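Long-range contact in bacterial transferase hexapeptide (Three repeats) family protein (Acinetobacter baumannii, PDB 4M9C), which is an acetyltransferase of the left-handed beta-helix type, probably acetylating a UDP-linked amino sugar in the biosynthesis of UDP-N,N'-diacetylbacillosamine: residues H63-T67 and V88-V93. Numbering follows the deposited sequence.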
# COMPACT_ATOMS: atom_id res chain seq x y z
N HIS A 63 -25.18 23.88 -14.92
CA HIS A 63 -24.29 22.76 -15.19
C HIS A 63 -24.44 21.62 -14.20
O HIS A 63 -24.55 21.85 -12.99
CB HIS A 63 -22.84 23.25 -15.24
CG HIS A 63 -22.61 24.31 -16.27
ND1 HIS A 63 -22.67 25.66 -15.98
CD2 HIS A 63 -22.35 24.22 -17.60
CE1 HIS A 63 -22.43 26.35 -17.08
NE2 HIS A 63 -22.23 25.51 -18.07
N LYS A 64 -24.48 20.40 -14.72
CA LYS A 64 -24.54 19.22 -13.88
C LYS A 64 -23.37 18.29 -14.23
O LYS A 64 -23.04 18.10 -15.40
CB LYS A 64 -25.88 18.49 -14.05
CG LYS A 64 -27.13 19.36 -13.77
CD LYS A 64 -28.37 18.51 -13.66
CE LYS A 64 -29.64 19.37 -13.52
NZ LYS A 64 -29.94 20.07 -14.79
N ALA A 65 -22.73 17.74 -13.20
CA ALA A 65 -21.60 16.84 -13.38
C ALA A 65 -21.72 15.66 -12.42
O ALA A 65 -22.25 15.79 -11.31
CB ALA A 65 -20.28 17.58 -13.16
N VAL A 66 -21.23 14.50 -12.84
CA VAL A 66 -21.38 13.30 -12.04
C VAL A 66 -20.10 12.47 -12.01
O VAL A 66 -19.39 12.36 -13.00
CB VAL A 66 -22.55 12.45 -12.58
CG1 VAL A 66 -22.46 11.00 -12.07
CG2 VAL A 66 -23.89 13.08 -12.23
N THR A 67 -19.80 11.91 -10.84
CA THR A 67 -18.84 10.82 -10.74
C THR A 67 -19.62 9.56 -10.38
O THR A 67 -20.44 9.56 -9.46
CB THR A 67 -17.72 11.10 -9.70
OG1 THR A 67 -16.91 9.93 -9.54
CG2 THR A 67 -18.31 11.47 -8.35
N VAL A 88 -24.96 15.22 -19.34
CA VAL A 88 -24.30 15.43 -18.05
C VAL A 88 -22.79 15.23 -18.21
O VAL A 88 -22.32 14.33 -18.92
CB VAL A 88 -24.84 14.48 -16.96
CG1 VAL A 88 -24.13 14.72 -15.63
CG2 VAL A 88 -26.34 14.67 -16.80
N GLN A 89 -22.02 16.07 -17.53
CA GLN A 89 -20.57 16.07 -17.63
C GLN A 89 -19.96 15.01 -16.71
O GLN A 89 -20.46 14.77 -15.61
CB GLN A 89 -20.06 17.47 -17.26
CG GLN A 89 -18.56 17.59 -17.06
CD GLN A 89 -18.15 19.01 -16.66
OE1 GLN A 89 -17.04 19.24 -16.18
NE2 GLN A 89 -19.07 19.96 -16.84
N HIS A 90 -18.90 14.36 -17.17
CA HIS A 90 -18.24 13.33 -16.38
C HIS A 90 -17.05 13.91 -15.65
O HIS A 90 -16.19 14.55 -16.25
CB HIS A 90 -17.75 12.21 -17.29
CG HIS A 90 -18.84 11.54 -18.07
ND1 HIS A 90 -19.82 10.78 -17.47
CD2 HIS A 90 -19.09 11.51 -19.40
CE1 HIS A 90 -20.63 10.32 -18.41
NE2 HIS A 90 -20.21 10.75 -19.58
N LEU A 91 -16.98 13.66 -14.35
CA LEU A 91 -15.88 14.14 -13.52
C LEU A 91 -14.75 13.12 -13.40
O LEU A 91 -14.99 11.91 -13.39
CB LEU A 91 -16.40 14.47 -12.12
CG LEU A 91 -17.44 15.57 -12.07
CD1 LEU A 91 -18.04 15.63 -10.68
CD2 LEU A 91 -16.78 16.89 -12.44
N ALA A 92 -13.53 13.62 -13.30
CA ALA A 92 -12.40 12.78 -12.92
C ALA A 92 -12.09 13.08 -11.46
O ALA A 92 -12.05 14.24 -11.05
CB ALA A 92 -11.18 13.09 -13.80
N VAL A 93 -11.87 12.03 -10.67
CA VAL A 93 -11.65 12.20 -9.24
C VAL A 93 -10.39 11.45 -8.85
O VAL A 93 -10.25 10.27 -9.17
CB VAL A 93 -12.86 11.64 -8.46
CG1 VAL A 93 -12.61 11.68 -6.96
CG2 VAL A 93 -14.11 12.41 -8.81
O HOH W 1 -19.34 10.27 -14.75
O HOH W 2 -15.21 9.82 -11.61
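Val66 is held through both its backbone N and its backbone O: the N donates to Gln89 O at 2.9 Å, and the O accepts from Leu91 N at 3.1 Å. A third backbone bond, Gln89 N to Lys64 O, completes the parallel pairing. Val66 O takes a second donor, a water 2.7 Å away that also hydrogen-bonds His90 ND1 in the plane of the imidazole; NE2 of that ring is held by Glu84. Past the end of strand 89-90, a second water joins the segments, accepting from Thr67 OG1 and donating to Leu91 O. This is the last beta-alpha-beta crossover of the Rossmann-like N-terminal domain: strand 63-68 runs into helix 73-85, and the chain returns as 89-90 at the sheet edge before leading on to the beta-helix. On one face, Leu91 reaches back over Ala65, its CD2 3.6 Å from Ala65 CB, with Ile5 also against the leucine. On the other, Val66 CG2 meets Val88 CG1 at 3.8 Å; CG1 of Val88 lies anti to its own backbone N (chi1 -180°), which turns it toward Val66, and Leu83 of the crossover helix packs on both valines. Thr67 and Val93 cross nearly at right angles, with OG1 of Thr67 against CG2 of Val93.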